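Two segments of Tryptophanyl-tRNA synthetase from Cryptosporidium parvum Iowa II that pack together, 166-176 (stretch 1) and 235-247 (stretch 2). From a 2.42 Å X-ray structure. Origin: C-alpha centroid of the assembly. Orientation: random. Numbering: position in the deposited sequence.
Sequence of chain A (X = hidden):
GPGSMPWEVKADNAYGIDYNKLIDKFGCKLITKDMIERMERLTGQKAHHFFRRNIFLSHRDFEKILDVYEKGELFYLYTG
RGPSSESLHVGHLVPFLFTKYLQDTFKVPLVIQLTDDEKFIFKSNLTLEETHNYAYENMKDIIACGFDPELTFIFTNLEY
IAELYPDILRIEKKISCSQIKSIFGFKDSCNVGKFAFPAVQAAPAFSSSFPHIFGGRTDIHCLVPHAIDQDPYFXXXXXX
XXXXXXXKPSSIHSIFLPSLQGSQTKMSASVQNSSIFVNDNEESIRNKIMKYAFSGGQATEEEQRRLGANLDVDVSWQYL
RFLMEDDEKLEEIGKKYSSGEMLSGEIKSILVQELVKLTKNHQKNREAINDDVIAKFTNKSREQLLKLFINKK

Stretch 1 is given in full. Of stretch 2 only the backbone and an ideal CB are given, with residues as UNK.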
ATOM      1  N   PRO A 166       1.640  -7.819   2.519  1.00 24.50           N
ATOM      2  CA  PRO A 166       1.173  -9.075   1.919  1.00 24.97           C
ATOM      3  C   PRO A 166      -0.303  -9.362   2.170  1.00 25.23           C
ATOM      4  O   PRO A 166      -1.006  -9.771   1.257  1.00 25.94           O
ATOM      5  CB  PRO A 166       2.070 -10.138   2.580  1.00 24.82           C
ATOM      6  CG  PRO A 166       3.301  -9.414   2.928  1.00 23.88           C
ATOM      7  CD  PRO A 166       2.844  -8.035   3.333  1.00 24.26           C
ATOM      8  N   ASP A 167      -0.777  -9.115   3.383  1.00 25.37           N
ATOM      9  CA  ASP A 167      -2.179  -9.344   3.699  1.00 25.17           C
ATOM     10  C   ASP A 167      -3.051  -8.249   3.122  1.00 24.99           C
ATOM     11  O   ASP A 167      -4.187  -8.498   2.789  1.00 24.98           O
ATOM     12  CB  ASP A 167      -2.388  -9.440   5.203  1.00 25.42           C
ATOM     13  CG  ASP A 167      -1.949 -10.776   5.780  1.00 26.26           C
ATOM     14  OD1 ASP A 167      -1.780 -11.743   5.004  1.00 27.94           O
ATOM     15  OD2 ASP A 167      -1.796 -10.867   7.028  1.00 26.40           O
ATOM     16  N   ILE A 168      -2.534  -7.031   2.998  1.00 24.92           N
ATOM     17  CA  ILE A 168      -3.289  -5.967   2.323  1.00 24.62           C
ATOM     18  C   ILE A 168      -3.598  -6.418   0.906  1.00 24.76           C
ATOM     19  O   ILE A 168      -4.733  -6.354   0.453  1.00 25.03           O
ATOM     20  CB  ILE A 168      -2.522  -4.628   2.291  1.00 24.61           C
ATOM     21  CG1 ILE A 168      -2.405  -4.046   3.719  1.00 23.37           C
ATOM     22  CG2 ILE A 168      -3.212  -3.622   1.326  1.00 24.24           C
ATOM     23  CD1 ILE A 168      -1.331  -2.995   3.877  1.00 19.56           C
ATOM     24  N   LEU A 169      -2.573  -6.900   0.219  1.00 25.15           N
ATOM     25  CA  LEU A 169      -2.695  -7.352  -1.171  1.00 24.97           C
ATOM     26  C   LEU A 169      -3.668  -8.535  -1.334  1.00 25.31           C
ATOM     27  O   LEU A 169      -4.433  -8.595  -2.305  1.00 25.62           O
ATOM     28  CB  LEU A 169      -1.305  -7.702  -1.723  1.00 24.39           C
ATOM     29  CG  LEU A 169      -0.390  -6.512  -2.043  1.00 22.70           C
ATOM     30  CD1 LEU A 169       1.034  -6.983  -2.314  1.00 19.92           C
ATOM     31  CD2 LEU A 169      -0.933  -5.700  -3.240  1.00 19.28           C
ATOM     32  N   ARG A 170      -3.624  -9.470  -0.385  1.00 25.34           N
ATOM     33  CA  ARG A 170      -4.502 -10.642  -0.377  1.00 24.94           C
ATOM     34  C   ARG A 170      -5.968 -10.294  -0.136  1.00 24.90           C
ATOM     35  O   ARG A 170      -6.865 -10.891  -0.723  1.00 25.60           O
ATOM     36  CB  ARG A 170      -4.050 -11.623   0.697  1.00 24.87           C
ATOM     37  CG  ARG A 170      -2.814 -12.393   0.334  1.00 24.53           C
ATOM     38  CD  ARG A 170      -2.265 -13.142   1.545  1.00 24.34           C
ATOM     39  NE  ARG A 170      -0.973 -13.780   1.256  1.00 24.89           N
ATOM     40  CZ  ARG A 170       0.131 -13.670   2.003  1.00 24.40           C
ATOM     41  NH1 ARG A 170       0.142 -12.962   3.109  1.00 24.62           N
ATOM     42  NH2 ARG A 170       1.244 -14.289   1.639  1.00 23.88           N
ATOM     43  N   ILE A 171      -6.217  -9.333   0.732  1.00 25.05           N
ATOM     44  CA  ILE A 171      -7.570  -8.806   0.935  1.00 24.96           C
ATOM     45  C   ILE A 171      -8.056  -8.043  -0.307  1.00 24.96           C
ATOM     46  O   ILE A 171      -9.190  -8.175  -0.714  1.00 24.84           O
ATOM     47  CB  ILE A 171      -7.618  -7.853   2.137  1.00 24.99           C
ATOM     48  CG1 ILE A 171      -7.321  -8.608   3.444  1.00 25.06           C
ATOM     49  CG2 ILE A 171      -8.984  -7.165   2.215  1.00 24.53           C
ATOM     50  CD1 ILE A 171      -6.878  -7.702   4.569  1.00 23.59           C
ATOM     51  N   GLU A 172      -7.185  -7.245  -0.905  1.00 25.03           N
ATOM     52  CA  GLU A 172      -7.571  -6.400  -2.040  1.00 25.22           C
ATOM     53  C   GLU A 172      -7.967  -7.204  -3.258  1.00 25.40           C
ATOM     54  O   GLU A 172      -8.914  -6.847  -3.960  1.00 25.59           O
ATOM     55  CB  GLU A 172      -6.456  -5.414  -2.374  1.00 25.13           C
ATOM     56  CG  GLU A 172      -6.399  -4.317  -1.360  1.00 25.74           C
ATOM     57  CD  GLU A 172      -5.286  -3.331  -1.571  1.00 28.82           C
ATOM     58  OE1 GLU A 172      -4.413  -3.527  -2.448  1.00 27.10           O
ATOM     59  OE2 GLU A 172      -5.294  -2.334  -0.803  1.00 33.31           O
ATOM     60  N   LYS A 173      -7.282  -8.324  -3.471  1.00 25.78           N
ATOM     61  CA  LYS A 173      -7.549  -9.187  -4.625  1.00 25.88           C
ATOM     62  C   LYS A 173      -8.918  -9.859  -4.535  1.00 25.96           C
ATOM     63  O   LYS A 173      -9.486 -10.250  -5.553  1.00 25.79           O
ATOM     64  CB  LYS A 173      -6.468 -10.259  -4.720  1.00 26.04           C
ATOM     65  CG  LYS A 173      -6.385 -10.957  -6.053  1.00 25.72           C
ATOM     66  CD  LYS A 173      -5.250 -11.954  -6.009  1.00 25.86           C
ATOM     67  CE  LYS A 173      -5.168 -12.791  -7.256  1.00 26.23           C
ATOM     68  NZ  LYS A 173      -3.876 -13.523  -7.259  1.00 26.71           N
ATOM     69  N   LYS A 174      -9.438  -9.972  -3.315  1.00 26.15           N
ATOM     70  CA  LYS A 174     -10.714 -10.631  -3.065  1.00 26.44           C
ATOM     71  C   LYS A 174     -11.910  -9.671  -2.970  1.00 26.58           C
ATOM     72  O   LYS A 174     -13.047 -10.138  -2.897  1.00 27.15           O
ATOM     73  CB  LYS A 174     -10.639 -11.457  -1.777  1.00 26.32           C
ATOM     74  CG  LYS A 174      -9.684 -12.624  -1.834  1.00 26.82           C
ATOM     75  CD  LYS A 174     -10.171 -13.701  -2.787  1.00 28.38           C
ATOM     76  CE  LYS A 174      -9.224 -14.888  -2.849  1.00 28.99           C
ATOM     77  NZ  LYS A 174      -9.792 -15.950  -3.717  1.00 31.45           N
ATOM     78  N   ILE A 175     -11.676  -8.359  -2.960  1.00 26.34           N
ATOM     79  CA  ILE A 175     -12.785  -7.398  -2.902  1.00 26.31           C
ATOM     80  C   ILE A 175     -12.917  -6.555  -4.173  1.00 25.87           C
ATOM     81  O   ILE A 175     -11.952  -5.985  -4.644  1.00 25.59           O
ATOM     82  CB  ILE A 175     -12.669  -6.445  -1.701  1.00 26.57           C
ATOM     83  CG1 ILE A 175     -12.971  -7.181  -0.400  1.00 27.52           C
ATOM     84  CG2 ILE A 175     -13.677  -5.317  -1.810  1.00 26.19           C
ATOM     85  CD1 ILE A 175     -11.767  -7.680   0.317  1.00 29.01           C
ATOM     86  N   SER A 176     -14.131  -6.473  -4.699  1.00 25.58           N
ATOM     87  CA  SER A 176     -14.409  -5.631  -5.849  1.00 25.73           C
ATOM     88  C   SER A 176     -14.455  -4.171  -5.426  1.00 25.79           C
ATOM     89  O   SER A 176     -14.756  -3.857  -4.281  1.00 25.69           O
ATOM     90  CB  SER A 176     -15.735  -6.017  -6.496  1.00 25.73           C
ATOM     91  OG  SER A 176     -16.823  -5.616  -5.684  1.00 25.36           O
ATOM     92  N   UNK A 235     -16.714  -6.009   9.120  1.00 28.90           N
ATOM     93  CA  UNK A 235     -17.723  -6.753   8.380  1.00 28.90           C
ATOM     94  C   UNK A 235     -17.041  -7.290   7.127  1.00 28.64           C
ATOM     95  O   UNK A 235     -17.142  -8.461   6.812  1.00 28.40           O
ATOM     96  CB  UNK A 235     -18.935  -5.884   8.037  1.00 28.90           C
ATOM     97  N   UNK A 236     -16.331  -6.410   6.425  1.00 28.67           N
ATOM     98  CA  UNK A 236     -15.642  -6.758   5.177  1.00 28.56           C
ATOM     99  C   UNK A 236     -14.589  -7.866   5.377  1.00 28.15           C
ATOM    100  O   UNK A 236     -14.592  -8.873   4.688  1.00 27.96           O
ATOM    101  CB  UNK A 236     -14.974  -5.512   4.592  1.00 28.56           C
ATOM    102  N   UNK A 237     -13.703  -7.671   6.341  1.00 27.97           N
ATOM    103  CA  UNK A 237     -12.647  -8.628   6.608  1.00 27.70           C
ATOM    104  C   UNK A 237     -13.184  -9.995   7.099  1.00 27.39           C
ATOM    105  O   UNK A 237     -12.569 -11.022   6.843  1.00 27.70           O
ATOM    106  CB  UNK A 237     -11.687  -8.041   7.645  1.00 27.70           C
ATOM    107  N   UNK A 238     -14.324 -10.021   7.772  1.00 26.99           N
ATOM    108  CA  UNK A 238     -14.942 -11.307   8.145  1.00 26.89           C
ATOM    109  C   UNK A 238     -15.488 -12.064   6.930  1.00 26.78           C
ATOM    110  O   UNK A 238     -15.586 -13.288   6.937  1.00 27.19           O
ATOM    111  CB  UNK A 238     -16.072 -11.072   9.149  1.00 26.89           C
ATOM    112  N   UNK A 239     -15.867 -11.328   5.901  1.00 26.53           N
ATOM    113  CA  UNK A 239     -16.311 -11.931   4.672  1.00 26.53           C
ATOM    114  C   UNK A 239     -15.146 -12.479   3.852  1.00 25.94           C
ATOM    115  O   UNK A 239     -15.340 -13.458   3.134  1.00 25.95           O
ATOM    116  CB  UNK A 239     -17.103 -10.912   3.851  1.00 26.53           C
ATOM    117  N   UNK A 240     -13.960 -11.867   3.925  1.00 25.08           N
ATOM    118  CA  UNK A 240     -12.817 -12.367   3.128  1.00 24.94           C
ATOM    119  C   UNK A 240     -11.989 -13.446   3.836  1.00 24.59           C
ATOM    120  O   UNK A 240     -11.353 -14.256   3.158  1.00 25.29           O
ATOM    121  CB  UNK A 240     -11.898 -11.199   2.766  1.00 24.94           C
ATOM    122  N   UNK A 241     -12.007 -13.462   5.167  1.00 23.80           N
ATOM    123  CA  UNK A 241     -11.289 -14.471   5.967  1.00 23.58           C
ATOM    124  C   UNK A 241     -11.312 -15.899   5.396  1.00 23.41           C
ATOM    125  O   UNK A 241     -10.266 -16.499   5.199  1.00 23.12           O
ATOM    126  CB  UNK A 241     -11.885 -14.501   7.376  1.00 23.58           C
ATOM    127  N   UNK A 242     -12.510 -16.468   5.178  1.00 23.59           N
ATOM    128  CA  UNK A 242     -12.511 -17.851   4.707  1.00 23.58           C
ATOM    129  C   UNK A 242     -11.826 -17.988   3.354  1.00 23.59           C
ATOM    130  O   UNK A 242     -11.014 -18.877   3.168  1.00 23.80           O
ATOM    131  CB  UNK A 242     -13.945 -18.377   4.618  1.00 23.58           C
ATOM    132  N   UNK A 243     -12.102 -17.079   2.433  1.00 23.78           N
ATOM    133  CA  UNK A 243     -11.469 -17.126   1.105  1.00 23.86           C
ATOM    134  C   UNK A 243      -9.934 -17.007   1.088  1.00 23.42           C
ATOM    135  O   UNK A 243      -9.307 -17.223   0.053  1.00 23.97           O
ATOM    136  CB  UNK A 243     -12.050 -16.000   0.247  1.00 23.86           C
ATOM    137  N   UNK A 244      -9.340 -16.629   2.214  1.00 22.97           N
ATOM    138  CA  UNK A 244      -7.890 -16.592   2.380  1.00 22.55           C
ATOM    139  C   UNK A 244      -7.413 -17.738   3.278  1.00 22.32           C
ATOM    140  O   UNK A 244      -6.220 -17.873   3.535  1.00 22.21           O
ATOM    141  CB  UNK A 244      -7.457 -15.246   2.964  1.00 22.55           C
ATOM    142  N   UNK A 245      -8.346 -18.554   3.755  1.00 22.02           N
ATOM    143  CA  UNK A 245      -8.030 -19.613   4.709  1.00 22.19           C
ATOM    144  C   UNK A 245      -7.602 -19.106   6.060  1.00 22.18           C
ATOM    145  O   UNK A 245      -6.808 -19.756   6.735  1.00 22.64           O
ATOM    146  CB  UNK A 245      -6.927 -20.510   4.143  1.00 22.19           C
ATOM    147  N   UNK A 246      -8.138 -17.942   6.437  1.00 22.43           N
ATOM    148  CA  UNK A 246      -7.811 -17.248   7.685  1.00 22.09           C
ATOM    149  C   UNK A 246      -9.027 -17.289   8.623  1.00 22.27           C
ATOM    150  O   UNK A 246     -10.157 -17.485   8.170  1.00 22.43           O
ATOM    151  CB  UNK A 246      -7.387 -15.804   7.410  1.00 22.09           C
ATOM    152  N   UNK A 247      -8.785 -17.109   9.926  1.00 22.25           N
ATOM    153  CA  UNK A 247      -9.857 -17.009  10.909  1.00 21.74           C
ATOM    154  C   UNK A 247     -10.576 -15.677  10.778  1.00 21.94           C
ATOM    155  O   UNK A 247      -9.951 -14.651  10.476  1.00 21.95           O
ATOM    156  CB  UNK A 247      -9.307 -17.178  12.327  1.00 21.74           C
TER

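Stretch 1 is largely helical and offers a mixed surface: a polar end around Asp167 and Arg170, an apolar middle at Ile171, and the aliphatic part of Lys174 beside Ile175. Stretch 2 begins as a helix running at 84° to it, and only some of its positions face this surface.

Position 235 is helical, with its CB far from stretch 1; almost any helix-tolerant residue would do, and it is Arg235. At 236 the CA-to-CB bond points toward stretch 1, but nothing lies within 5.5 Å of the ideal CB. That calls for reach, and the nearby target, Ile175, is apolar, so a long hydrophobic chain such as methionine or leucine fits. Met236 takes the role, its CG lying 4.2 Å from CG1 of Ile175.

Position 237 points sideways, with the end of Ile171 as its neighbour; a modest apolar side chain would suit. Val237 brings CG2 to 4.3 Å from Ile171 CD1, a light contact. Positions 238 and 239 are out of reach and leave the choice open; they are Arg238 and Asp239.

Position 240 is closely surrounded. Its CB points toward stretch 1 and already sits 4.3 Å from Ile175 CD1, 4.7 Å from Lys174 CB and 5.0 Å from Ile171 CG2. The backbones are near as well, with the CA of Ile171 and the CA of 240 6.7 Å apart. Alanine or valine is the natural reading, with threonine possible as a polar alternative of valine's shape. In Val240, CG2 lies 4.3 Å from Ile171 CG2, and CG1 lies 4.2 Å from Lys174 CB and only 3.1 Å from Ile175 CD1, a very short approach for two carbons.

Positions 241 and 242 are out of reach, and many residues could serve; they are Ala241 and Pro242.

At 243 the CB again points toward stretch 1, 4.2 Å from Lys174 CD and 4.6 Å from Lys174 NZ. That ammonium would suit an acidic or neutral polar residue; a cation must lead clear of it to the Lys174 carbonyl, an acceptor. Arg243 does: NH1 donates a weak hydrogen bond to Lys174 O at 3.1 Å.

The CB of 244 points sideways, 5.5 Å from Arg170 CB, yet a branched apolar chain could turn in over the helix. Leu244 does so: CD1 lies 4.2 Å from Ile171 CG1, and CD2 lies 3.9 Å from both Arg170 CB and Lys174 CG.

Position 245 has phi 68° and psi 31°, which favours glycine, and Gly245 is found.

The CB of 246 points toward stretch 1, with Asp167 OD1 7.3 Å away. A long neutral chain ending in a donor suits best, tyrosine above all, since the Arg170 guanidinium already pairs with that carboxylate. Tyr246 donates from OH to Asp167 OD1 at 2.9 Å, the same oxygen that Arg170 NH1 holds in a salt bridge at 3.0 Å; Arg170 NH1 is 3.6 Å from Tyr246 OH.

Position 247 is out of reach; it is Leu247.

Stretch 2 235-247: RMVRDVAPRLGYL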
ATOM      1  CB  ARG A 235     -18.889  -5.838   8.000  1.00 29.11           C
ATOM      2  CG  ARG A 235     -20.250  -6.496   8.040  1.00 30.69           C
ATOM      3  CD  ARG A 235     -21.350  -5.450   7.962  1.00 32.80           C
ATOM      4  NE  ARG A 235     -21.604  -5.050   6.567  1.00 35.60           N
ATOM      5  CZ  ARG A 235     -21.816  -3.799   6.138  1.00 36.30           C
ATOM      6  NH1 ARG A 235     -21.792  -2.757   6.982  1.00 35.83           N
ATOM      7  NH2 ARG A 235     -22.049  -3.596   4.836  1.00 36.24           N
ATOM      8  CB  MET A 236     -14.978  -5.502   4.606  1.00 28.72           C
ATOM      9  CG  MET A 236     -14.101  -5.736   3.385  1.00 29.36           C
ATOM     10  SD  MET A 236     -12.866  -4.443   3.249  1.00 33.91           S
ATOM     11  CE  MET A 236     -11.930  -4.716   4.774  1.00 30.06           C
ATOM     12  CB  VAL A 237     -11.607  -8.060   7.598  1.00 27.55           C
ATOM     13  CG1 VAL A 237     -11.917  -8.508   9.024  1.00 27.70           C
ATOM     14  CG2 VAL A 237     -10.213  -8.503   7.190  1.00 27.66           C
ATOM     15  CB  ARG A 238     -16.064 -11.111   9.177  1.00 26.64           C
ATOM     16  CG  ARG A 238     -15.556 -10.980  10.601  1.00 26.50           C
ATOM     17  CD  ARG A 238     -16.677 -10.659  11.585  1.00 26.45           C
ATOM     18  NE  ARG A 238     -17.720 -11.682  11.591  1.00 25.53           N
ATOM     19  CZ  ARG A 238     -17.741 -12.762  12.371  1.00 26.20           C
ATOM     20  NH1 ARG A 238     -16.768 -13.006  13.246  1.00 26.71           N
ATOM     21  NH2 ARG A 238     -18.749 -13.616  12.277  1.00 25.88           N
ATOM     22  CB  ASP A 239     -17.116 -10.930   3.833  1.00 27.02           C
ATOM     23  CG  ASP A 239     -18.583 -10.885   4.226  1.00 28.72           C
ATOM     24  OD1 ASP A 239     -18.894 -10.808   5.434  1.00 30.28           O
ATOM     25  OD2 ASP A 239     -19.433 -10.937   3.309  1.00 32.46           O
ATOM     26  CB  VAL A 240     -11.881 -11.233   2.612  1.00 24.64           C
ATOM     27  CG1 VAL A 240     -12.648 -10.290   1.743  1.00 24.63           C
ATOM     28  CG2 VAL A 240     -11.266 -10.483   3.745  1.00 24.54           C
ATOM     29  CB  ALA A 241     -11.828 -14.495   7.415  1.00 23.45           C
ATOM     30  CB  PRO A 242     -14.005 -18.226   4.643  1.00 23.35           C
ATOM     31  CG  PRO A 242     -14.769 -16.988   4.896  1.00 23.36           C
ATOM     32  CD  PRO A 242     -13.859 -16.019   5.576  1.00 23.72           C
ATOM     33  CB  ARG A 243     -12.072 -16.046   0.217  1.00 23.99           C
ATOM     34  CG  ARG A 243     -13.538 -16.314  -0.087  1.00 26.05           C
ATOM     35  CD  ARG A 243     -14.141 -15.282  -1.015  1.00 28.36           C
ATOM     36  NE  ARG A 243     -14.600 -14.104  -0.284  1.00 30.50           N
ATOM     37  CZ  ARG A 243     -14.831 -12.909  -0.833  1.00 33.28           C
ATOM     38  NH1 ARG A 243     -14.651 -12.711  -2.147  1.00 33.47           N
ATOM     39  NH2 ARG A 243     -15.233 -11.890  -0.053  1.00 34.01           N
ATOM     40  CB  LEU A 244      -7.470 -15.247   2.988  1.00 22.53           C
ATOM     41  CG  LEU A 244      -7.888 -13.985   2.196  1.00 22.73           C
ATOM     42  CD1 LEU A 244      -7.613 -12.737   2.964  1.00 21.78           C
ATOM     43  CD2 LEU A 244      -7.208 -13.897   0.847  1.00 22.45           C
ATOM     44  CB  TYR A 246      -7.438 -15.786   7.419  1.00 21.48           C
ATOM     45  CG  TYR A 246      -6.077 -15.501   6.773  1.00 22.20           C
ATOM     46  CD1 TYR A 246      -5.121 -16.494   6.563  1.00 22.88           C
ATOM     47  CD2 TYR A 246      -5.750 -14.204   6.385  1.00 22.63           C
ATOM     48  CE1 TYR A 246      -3.884 -16.199   5.980  1.00 21.32           C
ATOM     49  CE2 TYR A 246      -4.537 -13.903   5.814  1.00 22.73           C
ATOM     50  CZ  TYR A 246      -3.606 -14.899   5.613  1.00 22.68           C
ATOM     51  OH  TYR A 246      -2.410 -14.545   5.035  1.00 22.88           O
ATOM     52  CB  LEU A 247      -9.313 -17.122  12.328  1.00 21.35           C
ATOM     53  CG  LEU A 247      -8.693 -18.451  12.718  1.00 20.25           C
ATOM     54  CD1 LEU A 247      -8.292 -18.395  14.181  1.00 18.98           C
ATOM     55  CD2 LEU A 247      -9.666 -19.587  12.463  1.00 19.62           C
TER
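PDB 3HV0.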